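Local coordinates for protein esterase (Xanthomonas oryzae pv. oryzae, PDB 3H2G) that hydrolyses ester bonds as a cell wall-degrading esterase and virulence factor that attacks the rice cell wall during infection, at residues 209-219 with 310-320; 227-236 with 278-287. All coordinates share one frame; numbering follows the deposited sequence.

Followed from the N terminus, the chain leaves strand 198-205 of the central sheet, enters helix 211-218 and soon afterwards helix 231-246. It then winds through helices 261-264 and 275-280 before residues 278-287 return to 227-236, closing interaction 2. Helices 290-293 and 296-304 follow, and residues 310-320 come back to 209-219, closing the wider loop of interaction 1 just before strand 328-332. Interaction 2 is therefore nested inside interaction 1, within an insertion that has several helices and no strand. Their centres lie about 19 Å apart, yet they touch where Phe-215 CE2 meets Gly-235 CA at 3.9 Å: interaction 1 ties the insertion's two ends together, interaction 2 its interior.

Interaction 1 (209-219 with 310-320); sequences YALEQTFLDSW and FRQDLARNNLL
Glu-212 reaches from helix 211-218 across to helix 309-316; the axes of 211-218 and 310-316 approach to 8.2 Å, their N-to-C directions 136° apart. Its CB lies beside Leu-314 CB at 4.1 Å; CG, anti to the backbone N (chi1 172°), then touches Arg-311 CG, the two chains crossing at a slant. The extended chain brings the carboxylate to a fork: OE1 rests near the methyl of Ala-315 and accepts from water 2 at 3.0 Å, while OE2 forms a salt bridge with Arg-311, accepting from NE at 2.9 Å. That donor arrives on the anti side of OE2, with the oxygen practically in the guanidinium plane, and Leu-216 lays CD1 and CD2 over one face of the same group. Water 1 joins OE2, weakly, to Arg-311 NH2, whose sister NH1 is held by Phe-302 O.

Further in, Leu-314 CD1 sits over the face of the Phe-215 ring, 4.0 Å from its centroid, a CH-pi contact. Phe-310 turns its edge to Phe-215 in an offset edge-to-face pair with planes at 85°. At the start of helix 211-218, Asn-318 OD1 accepts from Glu-212 N at 3.0 Å, in the carbonyl plane, and Leu-319 N donates to Tyr-209 O at 2.9 Å. With water 3 donating to Asn-318 OD1 and accepting from Gln-213 N, the amide oxygen satisfies first-turn N-H groups directly and through solvent, while the ion pair closes the partly exposed side of an apolar helix interface.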
# COMPACT_ATOMS: atom_id res chain seq x y z
N TYR A 209 -3.02 -7.22 7.34
CA TYR A 209 -2.72 -8.59 6.94
C TYR A 209 -3.85 -9.55 7.29
O TYR A 209 -4.15 -10.48 6.53
CB TYR A 209 -1.41 -9.05 7.59
CG TYR A 209 -0.38 -7.94 7.64
CD1 TYR A 209 0.04 -7.29 6.48
CD2 TYR A 209 0.12 -7.49 8.86
CE1 TYR A 209 0.91 -6.21 6.53
CE2 TYR A 209 1.00 -6.40 8.92
CZ TYR A 209 1.38 -5.77 7.76
OH TYR A 209 2.19 -4.66 7.82
N ALA A 210 -4.46 -9.34 8.45
CA ALA A 210 -5.60 -10.16 8.88
C ALA A 210 -6.78 -9.29 8.44
O ALA A 210 -7.50 -8.72 9.26
CB ALA A 210 -5.59 -10.34 10.39
N LEU A 211 -6.94 -9.20 7.12
CA LEU A 211 -7.96 -8.37 6.50
C LEU A 211 -9.38 -8.59 6.99
O LEU A 211 -10.04 -7.65 7.45
CB LEU A 211 -7.90 -8.53 4.97
CG LEU A 211 -8.78 -7.58 4.16
CD1 LEU A 211 -8.41 -6.14 4.49
CD2 LEU A 211 -8.61 -7.84 2.68
N GLU A 212 -9.87 -9.82 6.88
CA GLU A 212 -11.23 -10.12 7.32
C GLU A 212 -11.45 -9.79 8.80
O GLU A 212 -12.43 -9.14 9.16
CB GLU A 212 -11.54 -11.60 7.08
CG GLU A 212 -12.86 -12.06 7.69
CD GLU A 212 -13.04 -13.56 7.63
OE1 GLU A 212 -12.02 -14.28 7.57
OE2 GLU A 212 -14.20 -14.03 7.66
N GLN A 213 -10.53 -10.23 9.66
CA GLN A 213 -10.67 -9.98 11.09
C GLN A 213 -10.58 -8.49 11.43
O GLN A 213 -11.22 -8.03 12.38
CB GLN A 213 -9.61 -10.76 11.88
CG GLN A 213 -9.89 -10.81 13.38
CD GLN A 213 -11.22 -11.48 13.70
OE1 GLN A 213 -11.47 -12.61 13.29
NE2 GLN A 213 -12.08 -10.79 14.45
N THR A 214 -9.80 -7.75 10.65
CA THR A 214 -9.66 -6.31 10.87
C THR A 214 -11.00 -5.62 10.69
O THR A 214 -11.36 -4.74 11.48
CB THR A 214 -8.62 -5.70 9.90
OG1 THR A 214 -7.30 -6.12 10.27
CG2 THR A 214 -8.68 -4.18 9.92
N PHE A 215 -11.74 -6.01 9.65
CA PHE A 215 -13.06 -5.42 9.39
C PHE A 215 -14.05 -5.83 10.47
O PHE A 215 -14.88 -5.03 10.91
CB PHE A 215 -13.58 -5.84 8.02
CG PHE A 215 -13.15 -4.94 6.90
CD1 PHE A 215 -11.85 -4.98 6.42
CD2 PHE A 215 -14.03 -4.01 6.37
CE1 PHE A 215 -11.43 -4.11 5.41
CE2 PHE A 215 -13.63 -3.13 5.36
CZ PHE A 215 -12.33 -3.18 4.89
N LEU A 216 -13.96 -7.08 10.90
CA LEU A 216 -14.85 -7.58 11.95
C LEU A 216 -14.61 -6.79 13.24
O LEU A 216 -15.55 -6.32 13.88
CB LEU A 216 -14.59 -9.07 12.22
CG LEU A 216 -15.05 -10.06 11.15
CD1 LEU A 216 -14.49 -11.45 11.45
CD2 LEU A 216 -16.57 -10.10 11.10
N ASP A 217 -13.34 -6.63 13.62
CA ASP A 217 -13.00 -5.92 14.85
C ASP A 217 -13.47 -4.47 14.91
O ASP A 217 -13.80 -3.97 16.00
CB ASP A 217 -11.49 -5.98 15.10
CG ASP A 217 -11.00 -7.39 15.37
OD1 ASP A 217 -11.84 -8.28 15.64
OD2 ASP A 217 -9.77 -7.61 15.34
N SER A 218 -13.51 -3.79 13.77
CA SER A 218 -13.92 -2.38 13.72
C SER A 218 -15.32 -2.17 13.15
O SER A 218 -15.73 -1.03 12.95
CB SER A 218 -12.93 -1.57 12.88
OG SER A 218 -11.63 -1.56 13.45
N TRP A 219 -16.05 -3.25 12.89
CA TRP A 219 -17.37 -3.13 12.28
C TRP A 219 -18.36 -2.19 12.98
O TRP A 219 -19.16 -1.53 12.31
CB TRP A 219 -18.00 -4.52 12.13
CG TRP A 219 -19.11 -4.55 11.13
CD1 TRP A 219 -20.44 -4.75 11.37
CD2 TRP A 219 -19.00 -4.34 9.71
NE1 TRP A 219 -21.16 -4.68 10.20
CE2 TRP A 219 -20.30 -4.43 9.17
CE3 TRP A 219 -17.92 -4.09 8.85
CZ2 TRP A 219 -20.55 -4.27 7.80
CZ3 TRP A 219 -18.17 -3.93 7.49
CH2 TRP A 219 -19.48 -4.03 6.98
N PHE A 310 -19.27 -10.47 1.18
CA PHE A 310 -18.23 -9.45 1.28
C PHE A 310 -17.16 -9.98 2.23
O PHE A 310 -15.96 -9.85 1.97
CB PHE A 310 -18.80 -8.13 1.81
CG PHE A 310 -17.76 -7.11 2.14
CD1 PHE A 310 -16.81 -6.73 1.19
CD2 PHE A 310 -17.72 -6.52 3.40
CE1 PHE A 310 -15.82 -5.78 1.50
CE2 PHE A 310 -16.75 -5.57 3.72
CZ PHE A 310 -15.80 -5.20 2.77
N ARG A 311 -17.60 -10.59 3.33
CA ARG A 311 -16.68 -11.15 4.31
C ARG A 311 -15.81 -12.23 3.65
O ARG A 311 -14.60 -12.29 3.89
CB ARG A 311 -17.47 -11.75 5.47
CG ARG A 311 -16.62 -12.26 6.61
CD ARG A 311 -17.49 -12.53 7.82
NE ARG A 311 -16.79 -13.31 8.84
CZ ARG A 311 -17.31 -13.62 10.02
NH1 ARG A 311 -18.54 -13.21 10.33
NH2 ARG A 311 -16.62 -14.35 10.89
N GLN A 312 -16.44 -13.07 2.83
CA GLN A 312 -15.72 -14.13 2.12
C GLN A 312 -14.65 -13.54 1.20
O GLN A 312 -13.55 -14.08 1.10
CB GLN A 312 -16.70 -14.96 1.27
CG GLN A 312 -17.59 -15.92 2.05
CD GLN A 312 -16.85 -17.17 2.49
OE1 GLN A 312 -16.10 -17.76 1.72
NE2 GLN A 312 -17.09 -17.59 3.73
N ASP A 313 -14.98 -12.44 0.53
CA ASP A 313 -14.02 -11.81 -0.36
C ASP A 313 -12.85 -11.23 0.42
O ASP A 313 -11.71 -11.24 -0.06
CB ASP A 313 -14.70 -10.71 -1.19
CG ASP A 313 -15.72 -11.27 -2.18
OD1 ASP A 313 -15.70 -12.50 -2.42
OD2 ASP A 313 -16.52 -10.48 -2.72
N LEU A 314 -13.11 -10.73 1.62
CA LEU A 314 -12.04 -10.19 2.45
C LEU A 314 -11.13 -11.34 2.88
O LEU A 314 -9.90 -11.21 2.89
CB LEU A 314 -12.61 -9.50 3.70
CG LEU A 314 -13.39 -8.20 3.52
CD1 LEU A 314 -13.94 -7.75 4.86
CD2 LEU A 314 -12.48 -7.12 2.92
N ALA A 315 -11.74 -12.47 3.23
CA ALA A 315 -10.98 -13.64 3.66
C ALA A 315 -10.05 -14.16 2.56
O ALA A 315 -8.94 -14.61 2.84
CB ALA A 315 -11.93 -14.75 4.11
N ARG A 316 -10.50 -14.10 1.31
CA ARG A 316 -9.68 -14.56 0.20
C ARG A 316 -8.43 -13.70 0.09
O ARG A 316 -7.44 -14.09 -0.53
CB ARG A 316 -10.44 -14.49 -1.13
CG ARG A 316 -11.67 -15.37 -1.21
CD ARG A 316 -12.23 -15.37 -2.62
NE ARG A 316 -13.53 -16.02 -2.71
CZ ARG A 316 -14.18 -16.21 -3.86
NH1 ARG A 316 -13.65 -15.81 -5.00
NH2 ARG A 316 -15.37 -16.81 -3.85
N ASN A 317 -8.49 -12.52 0.69
CA ASN A 317 -7.36 -11.62 0.63
C ASN A 317 -6.59 -11.47 1.94
O ASN A 317 -5.88 -10.49 2.15
CB ASN A 317 -7.82 -10.28 0.06
CG ASN A 317 -8.15 -10.38 -1.42
OD1 ASN A 317 -7.26 -10.47 -2.27
ND2 ASN A 317 -9.44 -10.41 -1.74
N ASN A 318 -6.74 -12.46 2.82
CA ASN A 318 -5.99 -12.47 4.07
C ASN A 318 -4.58 -12.84 3.63
O ASN A 318 -4.40 -13.48 2.59
CB ASN A 318 -6.47 -13.56 5.03
CG ASN A 318 -7.71 -13.17 5.79
OD1 ASN A 318 -7.93 -11.99 6.07
ND2 ASN A 318 -8.52 -14.16 6.15
N LEU A 319 -3.58 -12.44 4.41
CA LEU A 319 -2.18 -12.75 4.10
C LEU A 319 -1.55 -13.43 5.31
O LEU A 319 -0.46 -13.08 5.74
CB LEU A 319 -1.43 -11.45 3.78
CG LEU A 319 -1.85 -10.80 2.46
CD1 LEU A 319 -1.26 -9.39 2.35
CD2 LEU A 319 -1.38 -11.67 1.30
N LEU A 320 -2.25 -14.43 5.83
CA LEU A 320 -1.80 -15.13 7.03
C LEU A 320 -1.31 -16.57 6.86
O LEU A 320 -0.34 -16.98 7.51
CB LEU A 320 -2.95 -15.15 8.06
CG LEU A 320 -3.62 -13.81 8.38
CD1 LEU A 320 -4.86 -14.05 9.25
CD2 LEU A 320 -2.62 -12.90 9.10
O HOH W 1 -13.92 -15.39 10.17
O HOH W 2 -9.56 -14.31 9.35
O HOH W 3 -8.31 -11.96 8.95

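Interaction 2 (227-236 with 278-287); sequences ENTFGILLGS and MFLNDTLPSI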
# COMPACT_ATOMS: atom_id res chain seq x y z
N GLU A 227 -11.66 4.74 17.92
CA GLU A 227 -12.65 4.90 16.88
C GLU A 227 -12.06 4.74 15.48
O GLU A 227 -11.02 5.30 15.16
CB GLU A 227 -13.31 6.28 16.99
CG GLU A 227 -14.26 6.62 15.85
CD GLU A 227 -14.79 8.04 15.95
OE1 GLU A 227 -15.67 8.29 16.80
OE2 GLU A 227 -14.31 8.90 15.18
N ASN A 228 -12.74 3.96 14.65
CA ASN A 228 -12.32 3.73 13.27
C ASN A 228 -12.99 4.82 12.44
O ASN A 228 -13.86 4.56 11.61
CB ASN A 228 -12.76 2.35 12.80
CG ASN A 228 -12.38 2.08 11.36
OD1 ASN A 228 -11.31 2.48 10.91
ND2 ASN A 228 -13.26 1.39 10.64
N THR A 229 -12.54 6.04 12.69
CA THR A 229 -13.05 7.26 12.06
C THR A 229 -13.25 7.24 10.55
O THR A 229 -14.23 7.80 10.04
CB THR A 229 -12.14 8.43 12.44
OG1 THR A 229 -11.95 8.42 13.86
CG2 THR A 229 -12.76 9.76 12.03
N PHE A 230 -12.34 6.61 9.82
CA PHE A 230 -12.43 6.57 8.37
C PHE A 230 -13.11 5.29 7.86
O PHE A 230 -13.05 4.98 6.68
CB PHE A 230 -11.03 6.68 7.77
CG PHE A 230 -10.16 7.71 8.45
CD1 PHE A 230 -10.60 9.02 8.61
CD2 PHE A 230 -8.90 7.36 8.94
CE1 PHE A 230 -9.80 9.96 9.26
CE2 PHE A 230 -8.10 8.29 9.58
CZ PHE A 230 -8.55 9.60 9.74
N GLY A 231 -13.77 4.58 8.77
CA GLY A 231 -14.43 3.33 8.43
C GLY A 231 -15.47 3.35 7.32
O GLY A 231 -15.54 2.42 6.52
N ILE A 232 -16.29 4.40 7.28
CA ILE A 232 -17.31 4.47 6.24
C ILE A 232 -16.68 4.60 4.86
O ILE A 232 -17.12 3.97 3.90
CB ILE A 232 -18.28 5.64 6.49
CG1 ILE A 232 -19.11 5.34 7.75
CG2 ILE A 232 -19.20 5.84 5.29
CD1 ILE A 232 -20.16 6.37 8.06
N LEU A 233 -15.62 5.41 4.77
CA LEU A 233 -14.92 5.61 3.50
C LEU A 233 -14.15 4.36 3.08
O LEU A 233 -14.30 3.87 1.96
CB LEU A 233 -13.96 6.80 3.62
CG LEU A 233 -14.59 8.18 3.84
CD1 LEU A 233 -13.49 9.20 4.16
CD2 LEU A 233 -15.36 8.59 2.60
N LEU A 234 -13.32 3.84 3.98
CA LEU A 234 -12.52 2.65 3.68
C LEU A 234 -13.39 1.41 3.49
O LEU A 234 -13.13 0.59 2.61
CB LEU A 234 -11.50 2.42 4.80
CG LEU A 234 -10.50 3.57 5.01
CD1 LEU A 234 -9.62 3.29 6.21
CD2 LEU A 234 -9.66 3.74 3.75
N GLY A 235 -14.43 1.28 4.31
CA GLY A 235 -15.32 0.14 4.18
C GLY A 235 -16.06 0.18 2.86
O GLY A 235 -16.24 -0.85 2.20
N SER A 236 -16.51 1.37 2.46
CA SER A 236 -17.22 1.52 1.19
C SER A 236 -16.31 1.20 0.01
O SER A 236 -16.72 0.53 -0.93
CB SER A 236 -17.78 2.94 1.07
OG SER A 236 -18.77 3.17 2.06
N MET A 278 -13.21 13.93 0.60
CA MET A 278 -14.44 13.30 1.04
C MET A 278 -14.64 13.40 2.55
O MET A 278 -15.74 13.68 3.02
CB MET A 278 -14.46 11.82 0.64
CG MET A 278 -14.67 11.58 -0.84
SD MET A 278 -14.84 9.82 -1.17
CE MET A 278 -13.43 9.54 -2.25
N PHE A 279 -13.57 13.19 3.31
CA PHE A 279 -13.67 13.25 4.76
C PHE A 279 -13.88 14.67 5.29
O PHE A 279 -14.65 14.88 6.23
CB PHE A 279 -12.44 12.64 5.42
CG PHE A 279 -12.54 12.56 6.91
CD1 PHE A 279 -13.50 11.75 7.50
CD2 PHE A 279 -11.71 13.33 7.72
CE1 PHE A 279 -13.63 11.70 8.89
CE2 PHE A 279 -11.85 13.29 9.11
CZ PHE A 279 -12.81 12.48 9.69
N LEU A 280 -13.18 15.63 4.72
CA LEU A 280 -13.30 17.01 5.18
C LEU A 280 -14.65 17.63 4.82
O LEU A 280 -15.19 18.45 5.57
CB LEU A 280 -12.17 17.87 4.61
CG LEU A 280 -12.19 19.37 4.95
CD1 LEU A 280 -12.08 19.56 6.45
CD2 LEU A 280 -11.04 20.09 4.24
N ASN A 281 -15.20 17.25 3.67
CA ASN A 281 -16.47 17.82 3.24
C ASN A 281 -17.71 16.95 3.41
O ASN A 281 -18.74 17.20 2.79
CB ASN A 281 -16.33 18.29 1.79
CG ASN A 281 -15.27 19.37 1.64
OD1 ASN A 281 -15.35 20.42 2.28
ND2 ASN A 281 -14.26 19.11 0.81
N ASP A 282 -17.60 15.94 4.27
CA ASP A 282 -18.71 15.04 4.57
C ASP A 282 -19.43 14.48 3.34
O ASP A 282 -20.65 14.49 3.29
CB ASP A 282 -19.74 15.76 5.44
CG ASP A 282 -19.12 16.48 6.62
OD1 ASP A 282 -18.30 15.87 7.33
OD2 ASP A 282 -19.46 17.66 6.84
N THR A 283 -18.68 13.99 2.36
CA THR A 283 -19.32 13.43 1.18
C THR A 283 -20.20 12.25 1.59
O THR A 283 -21.28 12.05 1.04
CB THR A 283 -18.28 12.97 0.15
OG1 THR A 283 -17.46 11.94 0.71
CG2 THR A 283 -17.40 14.13 -0.26
N LEU A 284 -19.73 11.48 2.56
CA LEU A 284 -20.47 10.35 3.09
C LEU A 284 -20.66 10.62 4.58
O LEU A 284 -19.94 11.43 5.17
CB LEU A 284 -19.69 9.04 2.90
CG LEU A 284 -19.42 8.61 1.45
CD1 LEU A 284 -18.72 7.25 1.45
CD2 LEU A 284 -20.73 8.53 0.68
N PRO A 285 -21.64 9.96 5.22
CA PRO A 285 -21.84 10.20 6.64
C PRO A 285 -20.65 9.81 7.51
O PRO A 285 -19.80 9.01 7.10
CB PRO A 285 -23.10 9.39 6.96
CG PRO A 285 -23.05 8.28 5.95
CD PRO A 285 -22.61 8.98 4.70
N SER A 286 -20.58 10.39 8.71
CA SER A 286 -19.50 10.08 9.63
C SER A 286 -19.77 8.72 10.28
O SER A 286 -20.90 8.22 10.25
CB SER A 286 -19.38 11.18 10.69
OG SER A 286 -20.65 11.54 11.21
N ILE A 287 -18.73 8.12 10.85
CA ILE A 287 -18.82 6.80 11.47
C ILE A 287 -19.93 6.62 12.51
O ILE A 287 -20.46 5.52 12.67
CB ILE A 287 -17.47 6.41 12.10
CG1 ILE A 287 -17.43 4.91 12.38
CG2 ILE A 287 -17.23 7.23 13.36
CD1 ILE A 287 -17.47 4.06 11.12
O HOH W 4 -16.24 9.51 10.64
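The first turn of helix 231-246, together with the turn leading into it, is flanked by the end of helix 275-280 and the chain that follows it, and most of the contact is apolar. Phe-230, the N-cap residue, directs the CE1 edge of its ring at the face of Phe-279, a T-shaped pair with centroids 5.2 Å apart and planes at 87°. Thr-229 CG2 also reaches the Phe-279 ring, 3.6 Å from CZ. One turn along, the Leu-233 methyls divide: CD1 lies 3.8 Å from Phe-279 CB, whereas CD2 fits between Met-278 CB and Leu-284 CD1.

These residues belong to the strand-free insertion between strands 198-205 and 328-332 of a sheet consistent with an alpha/beta-hydrolase fold. Here a type I beta turn, Asn-228 to Gly-231, starts the helix and is covered by Ile-287. With CG1 anti to the backbone N (chi1 -164°), Ile-287 sends CD1 to within 4.0 Å of Ile-232 CG1, and its CG2 meets the carboxylate carbon CD of Glu-227 at 3.6 Å. Glu-227 OE2 accepts from Thr-229 OG1 through its anti lone pair. Water 4 bridges the backbones, donating to Thr-229 O at 2.7 Å and accepting from Ile-287 N.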